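Local coordinates for protein putative oxidoreductase (Magnetospirillum magnetotacticum, PDB 3C1A) that is a putative oxidoreductase of the GFO/IDH/MocA family that probably binds a nicotinamide dinucleotide in its Rossmann-fold domain and transfers hydride to or from an unidentified substrate, at residues A[95-100]-A[282-287]; A[108-113]-A[303-308]; A[122-127]-A[293-298]; A[129-134]-A[297-302]. All coordinates share one frame; numbering follows the deposited sequence.

Contact 1 of 4, residues A[95-100]-A[282-287]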
# COMPACT_ATOMS: atom_id res chain seq x y z
N ALA A 95 -0.70 17.79 6.36
CA ALA A 95 -0.86 16.35 6.41
C ALA A 95 -0.53 15.67 5.09
O ALA A 95 -0.81 16.24 4.01
CB ALA A 95 -2.26 15.99 6.80
N VAL A 96 0.05 14.46 5.18
CA VAL A 96 0.59 13.75 4.00
C VAL A 96 0.01 12.36 3.88
O VAL A 96 -0.03 11.63 4.88
CB VAL A 96 2.15 13.61 4.05
CG1 VAL A 96 2.62 12.76 2.93
CG2 VAL A 96 2.86 15.02 4.02
N LEU A 97 -0.46 12.01 2.68
CA LEU A 97 -0.74 10.63 2.28
C LEU A 97 0.23 10.30 1.18
O LEU A 97 0.15 10.91 0.10
CB LEU A 97 -2.19 10.49 1.74
CG LEU A 97 -2.56 9.07 1.26
CD1 LEU A 97 -2.52 7.98 2.37
CD2 LEU A 97 -3.95 9.10 0.60
N VAL A 98 1.22 9.44 1.48
CA VAL A 98 2.24 9.11 0.50
C VAL A 98 2.12 7.69 0.01
O VAL A 98 1.86 6.76 0.78
CB VAL A 98 3.65 9.33 1.07
CG1 VAL A 98 3.78 8.59 2.35
CG2 VAL A 98 4.68 8.96 0.03
N GLU A 99 2.32 7.52 -1.29
CA GLU A 99 2.04 6.22 -1.89
C GLU A 99 3.14 5.28 -1.38
O GLU A 99 4.18 5.73 -0.95
CB GLU A 99 1.97 6.34 -3.42
CG GLU A 99 1.04 5.32 -4.06
CD GLU A 99 1.30 5.19 -5.55
OE1 GLU A 99 1.57 6.23 -6.19
OE2 GLU A 99 1.25 4.05 -6.06
N LYS A 100 2.85 3.98 -1.32
CA LYS A 100 3.86 2.95 -0.99
C LYS A 100 4.80 2.69 -2.18
O LYS A 100 4.43 2.93 -3.32
CB LYS A 100 3.17 1.62 -0.61
CG LYS A 100 2.20 1.09 -1.68
CD LYS A 100 1.56 -0.23 -1.25
N ARG A 282 -11.83 4.35 -0.15
CA ARG A 282 -11.74 4.30 1.30
C ARG A 282 -10.55 5.00 1.87
O ARG A 282 -10.68 5.74 2.83
CB ARG A 282 -11.73 2.86 1.78
CG ARG A 282 -11.92 2.69 3.28
CD ARG A 282 -12.43 1.29 3.56
NE ARG A 282 -12.48 1.04 4.98
CZ ARG A 282 -13.57 1.11 5.72
NH1 ARG A 282 -14.75 1.43 5.19
NH2 ARG A 282 -13.49 0.86 7.02
N ALA A 283 -9.36 4.75 1.29
CA ALA A 283 -8.11 5.40 1.71
C ALA A 283 -8.18 6.93 1.70
O ALA A 283 -7.85 7.58 2.70
CB ALA A 283 -6.96 4.92 0.82
N VAL A 284 -8.56 7.48 0.55
CA VAL A 284 -8.70 8.93 0.39
C VAL A 284 -9.90 9.51 1.20
O VAL A 284 -9.80 10.59 1.77
CB VAL A 284 -8.83 9.28 -1.12
CG1 VAL A 284 -8.97 10.78 -1.33
CG2 VAL A 284 -7.61 8.74 -1.89
N ARG A 285 -11.02 8.81 1.26
CA ARG A 285 -12.14 9.28 2.10
C ARG A 285 -11.74 9.37 3.57
O ARG A 285 -11.91 10.41 4.20
CB ARG A 285 -13.36 8.37 1.94
CG ARG A 285 -14.60 8.86 2.70
CD ARG A 285 -15.78 7.92 2.58
NE ARG A 285 -15.42 6.56 2.94
CZ ARG A 285 -15.39 6.09 4.17
NH1 ARG A 285 -15.73 6.87 5.19
NH2 ARG A 285 -15.04 4.83 4.38
N LEU A 286 -11.21 8.29 4.12
CA LEU A 286 -10.73 8.28 5.50
C LEU A 286 -9.64 9.31 5.76
O LEU A 286 -9.69 10.04 6.76
CB LEU A 286 -10.22 6.90 5.88
CG LEU A 286 -11.34 5.85 6.01
CD1 LEU A 286 -10.67 4.48 6.30
CD2 LEU A 286 -12.38 6.26 7.05
N PHE A 287 -8.65 9.37 4.88
CA PHE A 287 -7.54 10.31 5.04
C PHE A 287 -8.10 11.73 5.07
O PHE A 287 -7.84 12.44 6.01
CB PHE A 287 -6.50 10.17 3.91
CG PHE A 287 -5.48 11.24 3.89
CD1 PHE A 287 -4.42 11.24 4.82
CD2 PHE A 287 -5.53 12.26 2.95
CE1 PHE A 287 -3.47 12.28 4.83
CE2 PHE A 287 -4.53 13.29 2.93
CZ PHE A 287 -3.54 13.32 3.85
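Leu97 lays its CB over the middle of the Phe287 ring, 3.6 Å from the ring centroid and 5° off the normal, a nearly ideal CH-pi contact. CG of Phe287 stands anti to its backbone N (chi1 170°), on the side from which the ring extends to strand 95-99. Phe287 CZ is 3.5 Å from the backbone N of Leu97, and Phe287 CE1 comes as near, 3.5 Å, to Val96 O. At the rim, close to the ring plane, lies Ala95 O, while Ala95 CB touches Phe287 CZ more loosely at 4.2 Å. Beyond CB, Leu97 extends the contact one helical turn back, where its CD2 meets Val284 CG2 at 4.4 Å. Strand and helix run almost antiparallel, 167° between their directions, with axes 10.4 Å apart. Met122 and Ala72 also touch the Phe287 side chain, and Tyr25, Thr28 and Ile29 of helix 25-31 pack on Val284, which places the contact in the buried layer between the Rossmann sheet and a helix from the C-terminal part of the chain. No hydrogen bond crosses it: attachment rests on dispersion and on one aromatic face covered by an aliphatic carbon.

Contact 2 of 4, residues A[108-113]-A[303-308]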
# COMPACT_ATOMS: atom_id res chain seq x y z
N GLU A 108 16.06 7.41 5.06
CA GLU A 108 15.07 8.43 4.60
C GLU A 108 13.74 8.24 5.33
O GLU A 108 13.05 9.22 5.73
CB GLU A 108 14.80 8.31 3.09
CG GLU A 108 15.74 9.08 2.22
CD GLU A 108 15.61 8.81 0.73
OE1 GLU A 108 14.60 8.25 0.21
OE2 GLU A 108 16.57 9.24 0.04
N ALA A 109 13.37 6.96 5.47
CA ALA A 109 12.18 6.56 6.21
C ALA A 109 12.30 7.09 7.62
O ALA A 109 11.40 7.71 8.13
CB ALA A 109 12.11 5.08 6.25
N GLU A 110 13.45 6.86 8.25
CA GLU A 110 13.67 7.32 9.63
C GLU A 110 13.66 8.85 9.73
O GLU A 110 13.22 9.38 10.74
CB GLU A 110 14.97 6.73 10.16
CG GLU A 110 14.83 5.23 10.33
CD GLU A 110 16.11 4.52 10.63
OE1 GLU A 110 17.16 4.88 10.05
OE2 GLU A 110 16.05 3.56 11.42
N ALA A 111 14.11 9.55 8.69
CA ALA A 111 14.14 11.03 8.69
C ALA A 111 12.73 11.61 8.66
O ALA A 111 12.40 12.58 9.36
CB ALA A 111 14.92 11.56 7.52
N VAL A 112 11.90 10.99 7.83
CA VAL A 112 10.48 11.23 7.82
C VAL A 112 9.76 10.96 9.17
O VAL A 112 9.07 11.84 9.70
CB VAL A 112 9.84 10.43 6.67
CG1 VAL A 112 8.33 10.63 6.68
CG2 VAL A 112 10.46 10.85 5.31
N ALA A 113 9.86 9.75 9.71
CA ALA A 113 9.40 9.43 11.08
C ALA A 113 9.75 10.52 12.11
O ALA A 113 8.89 10.94 12.89
CB ALA A 113 9.99 8.08 11.54
N LEU A 303 4.16 2.08 10.36
CA LEU A 303 4.05 0.86 9.59
C LEU A 303 4.81 0.95 8.27
O LEU A 303 5.46 -0.01 7.91
CB LEU A 303 2.59 0.51 9.32
CG LEU A 303 2.30 -0.83 8.64
CD1 LEU A 303 2.82 -2.01 9.42
CD2 LEU A 303 0.78 -1.01 8.39
N GLY A 304 4.75 2.10 7.59
CA GLY A 304 5.52 2.30 6.35
C GLY A 304 7.01 2.16 6.62
O GLY A 304 7.75 1.54 5.82
N LEU A 305 7.45 2.69 7.75
CA LEU A 305 8.86 2.55 8.12
C LEU A 305 9.25 1.07 8.34
O LEU A 305 10.31 0.60 7.88
CB LEU A 305 9.17 3.43 9.33
CG LEU A 305 10.50 3.21 10.07
CD1 LEU A 305 11.73 3.33 9.17
CD2 LEU A 305 10.57 4.23 11.16
N ARG A 306 8.40 0.35 9.05
CA ARG A 306 8.68 -1.06 9.38
C ARG A 306 8.69 -1.91 8.10
O ARG A 306 9.48 -2.84 8.00
CB ARG A 306 7.65 -1.59 10.36
CG ARG A 306 7.70 -0.92 11.73
CD ARG A 306 6.41 -1.18 12.52
NE ARG A 306 6.13 -2.60 12.59
CZ ARG A 306 4.92 -3.14 12.72
NH1 ARG A 306 3.86 -2.38 12.89
NH2 ARG A 306 4.79 -4.46 12.75
N VAL A 307 7.80 -1.60 7.15
CA VAL A 307 7.77 -2.26 5.81
C VAL A 307 9.08 -2.01 5.07
O VAL A 307 9.61 -2.94 4.45
CB VAL A 307 6.66 -1.72 4.92
CG1 VAL A 307 6.82 -2.20 3.49
CG2 VAL A 307 5.22 -2.06 5.54
N VAL A 308 9.55 -0.76 5.09
CA VAL A 308 10.85 -0.41 4.48
C VAL A 308 12.01 -1.18 5.10
O VAL A 308 12.97 -1.61 4.41
CB VAL A 308 11.14 1.12 4.51
CG1 VAL A 308 12.63 1.44 4.16
CG2 VAL A 308 10.26 1.89 3.54
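Leu305 turns its CG anti to the backbone N (chi1 167°), and a chi2 of 56° sets CD1 against Ala109 CB, at 3.4 Å, tighter than usual van der Waals contact. Glu110 holds CG anti to its own carbonyl carbon, which brings Glu110 CG to 3.8 Å from Leu305 CD1. The other methyl of Leu305, CD2, meets Ala113 CB at 3.9 Å, one turn further along helix 106-119. The leucine fork thus spreads over Ala109, Glu110 and Ala113, its two methyls touching different turns. Val308, one turn on from Leu305, adds CG1 at 4.2 Å from Ala109 CB. The helices run nearly antiparallel, 166° between their directions, and the axes are 9.6 Å apart; the alanines present little more than a methyl each, and the CA atoms of Ala109 and Leu305 come within 5.5 Å. Thr103 lies against both Ala109 and Val308, whereas the far side of helix 301-314 packs through Val307 on Ala174 and Ser178 of helix 168-184. Only carbon atoms meet across the two segments, and Glu110 contributes the aliphatic part of its chain, so the attraction is one of shape and dispersion, without a directional bond to fix the helices' rotation.

Contact 3 of 4, residues A[122-127]-A[293-298]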
# COMPACT_ATOMS: atom_id res chain seq x y z
N MSE A 122 0.28 14.68 10.68
CA MSE A 122 -0.27 13.37 10.36
C MSE A 122 0.30 12.88 9.00
O MSE A 122 0.24 13.60 8.01
CB MSE A 122 -1.80 13.47 10.33
CG MSE A 122 -2.41 12.15 10.25
SE MSE A 122 -4.31 12.45 9.97
CE MSE A 122 -4.46 12.71 8.10
N VAL A 123 0.92 11.68 8.98
CA VAL A 123 1.44 11.06 7.76
C VAL A 123 0.91 9.64 7.67
O VAL A 123 1.13 8.83 8.57
CB VAL A 123 3.03 11.08 7.71
CG1 VAL A 123 3.60 10.37 6.42
CG2 VAL A 123 3.48 12.52 7.83
N TRP A 124 0.15 9.37 6.61
CA TRP A 124 -0.35 8.04 6.34
C TRP A 124 0.39 7.53 5.13
O TRP A 124 0.74 8.30 4.24
CB TRP A 124 -1.84 8.08 6.02
CG TRP A 124 -2.77 8.35 7.17
CD1 TRP A 124 -2.45 8.86 8.39
CD2 TRP A 124 -4.19 8.13 7.20
NE1 TRP A 124 -3.58 8.99 9.18
CE2 TRP A 124 -4.66 8.53 8.48
CE3 TRP A 124 -5.10 7.63 6.28
CZ2 TRP A 124 -6.00 8.44 8.85
CZ3 TRP A 124 -6.44 7.56 6.66
CH2 TRP A 124 -6.86 7.95 7.92
N VAL A 125 0.64 6.21 5.10
CA VAL A 125 1.16 5.59 3.90
C VAL A 125 0.02 4.81 3.19
O VAL A 125 -0.75 4.09 3.81
CB VAL A 125 2.33 4.70 4.18
CG1 VAL A 125 2.80 4.02 2.89
CG2 VAL A 125 3.46 5.54 4.85
N GLU A 126 -0.07 4.98 1.87
CA GLU A 126 -1.13 4.37 1.07
C GLU A 126 -0.83 2.91 0.72
O GLU A 126 -0.36 2.60 -0.38
CB GLU A 126 -1.42 5.17 -0.21
CG GLU A 126 -2.89 5.08 -0.69
CD GLU A 126 -3.18 3.91 -1.64
OE1 GLU A 126 -2.54 3.84 -2.72
OE2 GLU A 126 -4.07 3.07 -1.32
N HIS A 127 -1.09 2.03 1.67
CA HIS A 127 -0.94 0.58 1.51
C HIS A 127 -2.36 0.12 1.26
O HIS A 127 -3.17 -0.02 2.17
CB HIS A 127 -0.42 -0.10 2.76
CG HIS A 127 1.01 0.21 3.10
ND1 HIS A 127 1.37 0.79 4.29
CD2 HIS A 127 2.17 -0.03 2.43
CE1 HIS A 127 2.68 0.91 4.34
NE2 HIS A 127 3.19 0.45 3.21
N GLN A 293 -8.95 16.35 12.19
CA GLN A 293 -9.02 15.68 13.48
C GLN A 293 -8.09 14.48 13.41
O GLN A 293 -8.54 13.34 13.23
CB GLN A 293 -10.44 15.25 13.80
CG GLN A 293 -10.56 14.69 15.20
CD GLN A 293 -12.01 14.47 15.63
OE1 GLN A 293 -12.44 13.33 15.83
NE2 GLN A 293 -12.75 15.56 15.79
N PRO A 294 -6.78 14.73 13.50
CA PRO A 294 -5.84 13.70 13.15
C PRO A 294 -5.89 12.46 14.02
O PRO A 294 -6.26 12.55 15.19
CB PRO A 294 -4.48 14.39 13.28
CG PRO A 294 -4.76 15.86 13.28
CD PRO A 294 -6.10 15.98 13.91
N GLU A 295 -5.52 11.33 13.41
CA GLU A 295 -5.36 10.05 14.08
C GLU A 295 -4.35 9.19 13.30
O GLU A 295 -3.99 9.49 12.16
CB GLU A 295 -6.68 9.31 14.16
CG GLU A 295 -7.29 9.02 12.84
CD GLU A 295 -8.59 8.29 12.98
OE1 GLU A 295 -8.54 7.06 13.24
OE2 GLU A 295 -9.65 8.93 12.85
N PRO A 296 -3.86 8.13 13.94
CA PRO A 296 -2.86 7.33 13.24
C PRO A 296 -3.45 6.59 12.05
O PRO A 296 -2.78 6.49 11.03
CB PRO A 296 -2.31 6.38 14.32
CG PRO A 296 -2.79 6.94 15.62
CD PRO A 296 -4.10 7.61 15.30
N GLY A 297 -4.71 6.14 12.16
CA GLY A 297 -5.40 5.41 11.09
C GLY A 297 -4.84 4.02 10.82
O GLY A 297 -3.90 3.60 11.51
N PRO A 298 -5.39 3.33 9.80
CA PRO A 298 -5.04 1.91 9.58
C PRO A 298 -3.67 1.64 8.96
O PRO A 298 -3.17 0.50 9.02
CB PRO A 298 -6.14 1.41 8.65
CG PRO A 298 -6.68 2.60 7.97
CD PRO A 298 -6.36 3.83 8.82
O HOH W 1 0.31 8.01 11.10
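Trp124 has Gly297 CA on one side of its indole, 3.7 Å above the plane and offset toward the rim, and Pro298 CD is on that side too. CE of Met122, a selenomethionine, lies on the opposite side, 4.0 Å from the plane and also toward the rim. At the edge, in the ring plane, Trp124 NE1 donates to Glu295 O over 3.0 Å with an N-H...O angle of 160°, which helps fix the rotation of the indole. Glycine suits position 297 doubly: its phi is positive, and a CB there would collide with CZ2 of Trp124. Met122 SE lies 3.8 Å from Pro294 CB, and Met122 CG 3.6 Å from Glu295 O. A water donates to Val123 O at 2.8 Å and, weakly, to Pro296 O. An alanine in place of Trp124 would probably leave Glu295 O without its indole donor and open a gap between the loop and Met122. Leu286 and Ala290 of helix 279-290 also pack against the indole. Strand 123-126 is outermost at one end of the parallel sheet; the proline-rich loop 293-298, following a helix that has already come back to the sheet, covers this edge strand of the Rossmann domain.

Contact 4 of 4, residues A[129-134]-A[297-302]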
# COMPACT_ATOMS: atom_id res chain seq x y z
N GLN A 129 -4.19 -2.39 0.62
CA GLN A 129 -4.90 -3.52 1.22
C GLN A 129 -5.43 -3.17 2.59
O GLN A 129 -6.44 -3.70 3.02
CB GLN A 129 -4.01 -4.76 1.37
CG GLN A 129 -4.87 -6.03 1.69
CD GLN A 129 -5.60 -6.49 0.48
OE1 GLN A 129 -6.79 -6.20 0.30
NE2 GLN A 129 -4.88 -7.18 -0.40
N LEU A 130 -4.73 -2.30 3.29
CA LEU A 130 -5.12 -1.96 4.63
C LEU A 130 -6.37 -1.06 4.66
O LEU A 130 -6.86 -0.77 5.74
CB LEU A 130 -3.97 -1.30 5.36
CG LEU A 130 -2.69 -2.13 5.42
CD1 LEU A 130 -1.70 -1.39 6.27
CD2 LEU A 130 -2.96 -3.50 6.01
N PHE A 131 -6.85 -0.62 3.49
CA PHE A 131 -8.07 0.15 3.33
C PHE A 131 -9.12 -0.65 2.55
O PHE A 131 -10.10 -0.09 2.08
CB PHE A 131 -7.76 1.45 2.56
CG PHE A 131 -6.83 2.38 3.28
CD1 PHE A 131 -7.30 3.22 4.29
CD2 PHE A 131 -5.48 2.39 2.99
CE1 PHE A 131 -6.45 4.09 4.95
CE2 PHE A 131 -4.62 3.28 3.65
CZ PHE A 131 -5.11 4.11 4.64
N ASN A 132 -8.88 -1.94 2.36
CA ASN A 132 -9.80 -2.79 1.61
C ASN A 132 -10.84 -3.37 2.55
O ASN A 132 -10.48 -4.01 3.54
CB ASN A 132 -8.98 -3.91 0.95
CG ASN A 132 -9.81 -4.82 0.08
OD1 ASN A 132 -11.04 -4.76 0.07
ND2 ASN A 132 -9.14 -5.72 -0.63
N PRO A 133 -12.15 -3.17 2.28
CA PRO A 133 -13.13 -3.82 3.17
C PRO A 133 -13.02 -5.36 3.33
O PRO A 133 -13.40 -5.87 4.36
CB PRO A 133 -14.48 -3.45 2.53
CG PRO A 133 -14.18 -2.15 1.85
CD PRO A 133 -12.83 -2.33 1.26
N ALA A 134 -12.49 -6.06 2.34
CA ALA A 134 -12.29 -7.48 2.45
C ALA A 134 -11.23 -7.84 3.52
O ALA A 134 -11.38 -8.83 4.23
CB ALA A 134 -11.92 -8.06 1.09
N GLY A 297 -4.71 6.14 12.16
CA GLY A 297 -5.40 5.41 11.09
C GLY A 297 -4.84 4.02 10.82
O GLY A 297 -3.90 3.60 11.51
N PRO A 298 -5.39 3.33 9.80
CA PRO A 298 -5.04 1.91 9.58
C PRO A 298 -3.67 1.64 8.96
O PRO A 298 -3.17 0.50 9.02
CB PRO A 298 -6.14 1.41 8.65
CG PRO A 298 -6.68 2.60 7.97
CD PRO A 298 -6.36 3.83 8.82
N SER A 299 -3.08 2.68 8.37
CA SER A 299 -1.80 2.55 7.70
C SER A 299 -0.88 3.72 8.04
O SER A 299 -0.58 4.55 7.18
CB SER A 299 -2.05 2.46 6.20
OG SER A 299 -0.88 2.09 5.49
N PRO A 300 -0.41 3.78 9.30
CA PRO A 300 0.42 4.87 9.73
C PRO A 300 1.83 4.88 9.17
O PRO A 300 2.35 3.87 8.69
CB PRO A 300 0.51 4.67 11.26
CG PRO A 300 0.36 3.23 11.44
CD PRO A 300 -0.67 2.84 10.42
N LEU A 301 2.44 6.03 9.30
CA LEU A 301 3.83 6.21 8.95
C LEU A 301 4.76 5.14 9.57
O LEU A 301 5.71 4.67 8.90
CB LEU A 301 4.26 7.59 9.43
CG LEU A 301 5.71 7.97 9.17
CD1 LEU A 301 6.10 7.76 7.72
CD2 LEU A 301 5.85 9.41 9.59
N GLU A 302 4.52 4.80 10.83
CA GLU A 302 5.37 3.80 11.52
C GLU A 302 5.32 2.45 10.84
O GLU A 302 6.31 1.74 10.75
CB GLU A 302 4.95 3.63 12.98
CG GLU A 302 5.92 2.73 13.77
CD GLU A 302 7.38 3.16 13.58
OE1 GLU A 302 7.66 4.39 13.65
OE2 GLU A 302 8.23 2.27 13.32
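Phe131 and Pro298 meet at about a right angle, with Pro298 CG brought to 3.4 Å from CE1 of the Phe131 ring. This is the tight part of the contact. CG of Phe131 is anti to its carbonyl carbon (chi1 -64°), and the ring's end reaches the loop, Phe131 CE2 lying 3.7 Å from Ser299 CB. The same ring is backed by Ala283 and Leu286 of helix 279-290, and Trp124 packs near it, so it fills a buried corner between helix, strand and loop. An alanine at Phe131 would probably leave Pro298 CG and Ser299 CB facing a gap and deprive Ala283 and Leu286 of their aromatic neighbour. The corner lies where the chain leaves the Rossmann sheet, probably at the junction with the C-terminal domain: residues 129-134 lead from its last strand toward helix 133-140, while residues 297-302 lead into helix 301-314. Beside the ring, Leu130 adds a contact of one methyl with two oxygens, its CD1 standing 3.6 Å from Pro298 O and 3.7 Å from Ser299 OG. That hydroxyl has its polar partners in Val125 O and His127 ND1, two bonds that tie the loop to the end of strand 123-126. Phe131, Leu130 and Ser299 are buried, whereas Pro298 is partly exposed and forms the outer border of the contact. No hydrogen bond crosses between the segments. Away from the interface Asn132 caps helix 133-140, its OD1 accepting from Ala134 N at 3.0 Å, and Asn132 ND2 donates to Gln129 OE1, a short 2.6 Å.

Overall arrangement
From the N terminus, the Rossmann sheet and its helices supply strand 95-99, helix 106-119 and strand 123-126; residues 129-134 follow, leading into helix 133-140. The chain next builds the mixed sheet before returning with helix 279-290, loop 293-298 and helix 301-314. Helix 279-290 closes contact 1 first; residues 293-298 close contact 3, and 297-302, overlapping them at Gly297 and Pro298, close contact 4; helix 301-314 closes contact 2. Contacts 3 and 4 lie within the span of contact 2, whereas contact 1 crosses the other three. Strands 95-99 and 123-126 are sheet neighbours, joining contacts 1 and 3. Together the returning segments tie the C-terminal end to the Rossmann domain.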